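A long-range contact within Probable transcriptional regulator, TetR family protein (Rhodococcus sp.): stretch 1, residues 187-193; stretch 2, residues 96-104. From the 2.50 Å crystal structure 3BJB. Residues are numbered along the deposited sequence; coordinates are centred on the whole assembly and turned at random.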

# COMPACT_ATOMS: atom_id res chain seq x y z
N ALA B 187 -0.12 -11.56 10.01
CA ALA B 187 -0.41 -10.13 9.84
C ALA B 187 -0.60 -9.50 11.20
O ALA B 187 0.09 -8.52 11.56
CB ALA B 187 -1.64 -9.89 8.99
N GLU B 188 -1.52 -10.09 11.97
CA GLU B 188 -1.79 -9.68 13.36
C GLU B 188 -0.51 -9.60 14.22
O GLU B 188 -0.24 -8.59 14.87
CB GLU B 188 -2.88 -10.56 14.01
CG GLU B 188 -4.22 -10.42 13.28
CD GLU B 188 -5.45 -11.09 13.92
OE1 GLU B 188 -5.40 -11.62 15.06
OE2 GLU B 188 -6.51 -11.05 13.29
N SER B 189 0.30 -10.64 14.19
CA SER B 189 1.58 -10.65 14.92
C SER B 189 2.53 -9.51 14.49
O SER B 189 3.22 -8.92 15.32
CB SER B 189 2.27 -12.00 14.75
OG SER B 189 2.99 -12.25 15.93
N ASP B 190 2.55 -9.20 13.19
CA ASP B 190 3.32 -8.07 12.70
C ASP B 190 2.78 -6.71 13.07
O ASP B 190 3.56 -5.78 13.28
CB ASP B 190 3.48 -8.16 11.20
CG ASP B 190 4.59 -9.08 10.82
OD1 ASP B 190 5.54 -9.18 11.62
OD2 ASP B 190 4.52 -9.72 9.75
N ILE B 191 1.45 -6.57 13.12
CA ILE B 191 0.90 -5.36 13.66
C ILE B 191 1.24 -5.22 15.16
O ILE B 191 1.42 -4.11 15.65
CB ILE B 191 -0.57 -5.25 13.40
CG1 ILE B 191 -0.81 -5.12 11.88
CG2 ILE B 191 -1.13 -4.06 14.12
CD1 ILE B 191 -2.07 -5.85 11.35
N ARG B 192 1.40 -6.32 15.88
CA ARG B 192 1.74 -6.17 17.30
C ARG B 192 3.16 -5.68 17.53
O ARG B 192 3.39 -4.72 18.27
CB ARG B 192 1.46 -7.44 18.09
CG ARG B 192 1.98 -7.37 19.52
CD ARG B 192 0.93 -7.82 20.49
NE ARG B 192 0.39 -6.71 21.29
CZ ARG B 192 -0.62 -6.83 22.16
NH1 ARG B 192 -1.04 -5.76 22.85
NH2 ARG B 192 -1.24 -8.02 22.32
N ARG B 193 4.10 -6.34 16.87
CA ARG B 193 5.52 -6.00 16.96
C ARG B 193 5.76 -4.54 16.56
O ARG B 193 6.51 -3.81 17.23
CB ARG B 193 6.32 -6.98 16.11
CG ARG B 193 7.67 -6.50 15.65
CD ARG B 193 8.83 -7.22 16.33
NE ARG B 193 8.99 -6.77 17.69
CZ ARG B 193 8.60 -7.45 18.74
NH1 ARG B 193 8.03 -8.64 18.58
NH2 ARG B 193 8.79 -6.94 19.96
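Stretch 2, residues 96-104: QDAVYNVLV

Residues 96-104 form a continuous helix, with regular i to i+4 bonds such as Tyr100 N to Gln96 O (2.8 Å) and Val104 N to Tyr100 O (3.0 Å). It runs nearly antiparallel to the helix of residues 187-193: the signed crossing angle is 152° and the axes come within 10.0 Å. The register is set by two pairs one helical turn apart, Arg192 CA to Tyr100 CA at 6.2 Å and Glu188 CA to Val104 CA at 6.6 Å.

The polar part centres on Arg192. Its NH1 forms a salt bridge with Asp97 OD2 at 2.6 Å, the carboxylate lying at the guanidinium edge, near its plane. That leaves a face free for Tyr100: guanidinium and ring stack with centres 3.8 Å apart and planes at 23°, and Arg192 CD sits over the same ring, 4.0 Å from the Tyr100 centroid, in a CH-pi contact. One arginine thus serves two residues spaced three apart, charge at its edge and aromatic surface at its face.

The apolar part is small. Ile191 points toward the second helix and places CG2 4.1 Å from Tyr100 CD1 and 3.8 Å from Leu103 CD2. Tyr100, chi1 t, therefore belongs to both groups; its OH reaches along the partner helix to lie 3.6 Å from Glu188 O.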

# COMPACT_ATOMS: atom_id res chain seq x y z
N GLN B 96 -0.12 1.72 23.87
CA GLN B 96 0.27 0.95 22.71
C GLN B 96 -0.62 -0.29 22.53
O GLN B 96 -1.00 -0.66 21.42
CB GLN B 96 1.80 0.69 22.64
CG GLN B 96 2.62 0.53 23.91
CD GLN B 96 2.69 1.78 24.77
OE1 GLN B 96 2.02 1.88 25.79
NE2 GLN B 96 3.52 2.74 24.37
N ASP B 97 -1.04 -0.87 23.63
CA ASP B 97 -2.02 -1.93 23.63
C ASP B 97 -3.39 -1.54 23.08
O ASP B 97 -4.00 -2.27 22.27
CB ASP B 97 -2.22 -2.35 25.06
CG ASP B 97 -2.55 -3.77 25.18
OD1 ASP B 97 -3.77 -4.07 25.31
OD2 ASP B 97 -1.58 -4.58 25.11
N ALA B 98 -3.91 -0.42 23.55
CA ALA B 98 -5.22 0.02 23.13
C ALA B 98 -5.18 0.22 21.61
O ALA B 98 -6.15 -0.07 20.90
CB ALA B 98 -5.61 1.28 23.85
N VAL B 99 -4.04 0.68 21.13
CA VAL B 99 -3.89 1.05 19.74
C VAL B 99 -3.78 -0.24 18.95
O VAL B 99 -4.43 -0.43 17.94
CB VAL B 99 -2.69 1.99 19.54
CG1 VAL B 99 -2.45 2.22 18.09
CG2 VAL B 99 -2.94 3.35 20.25
N TYR B 100 -2.99 -1.15 19.45
CA TYR B 100 -3.03 -2.51 18.95
C TYR B 100 -4.46 -3.04 18.81
O TYR B 100 -4.79 -3.63 17.80
CB TYR B 100 -2.24 -3.43 19.86
CG TYR B 100 -2.28 -4.82 19.33
CD1 TYR B 100 -1.76 -5.10 18.06
CD2 TYR B 100 -2.86 -5.85 20.06
CE1 TYR B 100 -1.78 -6.37 17.55
CE2 TYR B 100 -2.89 -7.15 19.55
CZ TYR B 100 -2.34 -7.39 18.29
OH TYR B 100 -2.35 -8.65 17.73
N ASN B 101 -5.30 -2.85 19.82
CA ASN B 101 -6.66 -3.41 19.79
C ASN B 101 -7.56 -2.82 18.70
O ASN B 101 -8.43 -3.51 18.17
CB ASN B 101 -7.37 -3.30 21.15
CG ASN B 101 -6.76 -4.21 22.22
OD1 ASN B 101 -6.69 -3.82 23.40
ND2 ASN B 101 -6.34 -5.42 21.84
N VAL B 102 -7.37 -1.54 18.37
CA VAL B 102 -8.16 -0.94 17.31
C VAL B 102 -7.72 -1.50 15.94
O VAL B 102 -8.56 -1.77 15.07
CB VAL B 102 -8.12 0.64 17.31
CG1 VAL B 102 -8.13 1.19 18.69
CG2 VAL B 102 -6.94 1.19 16.54
N LEU B 103 -6.41 -1.67 15.79
CA LEU B 103 -5.83 -2.11 14.55
C LEU B 103 -6.29 -3.53 14.28
O LEU B 103 -6.71 -3.83 13.16
CB LEU B 103 -4.30 -1.97 14.57
CG LEU B 103 -3.65 -0.83 13.75
CD1 LEU B 103 -4.51 0.44 13.63
CD2 LEU B 103 -2.27 -0.47 14.30
N VAL B 104 -6.28 -4.37 15.33
CA VAL B 104 -6.76 -5.76 15.27
C VAL B 104 -8.24 -5.82 14.86
O VAL B 104 -8.63 -6.61 13.99
CB VAL B 104 -6.56 -6.51 16.63
CG1 VAL B 104 -7.32 -7.83 16.68
CG2 VAL B 104 -5.06 -6.74 16.89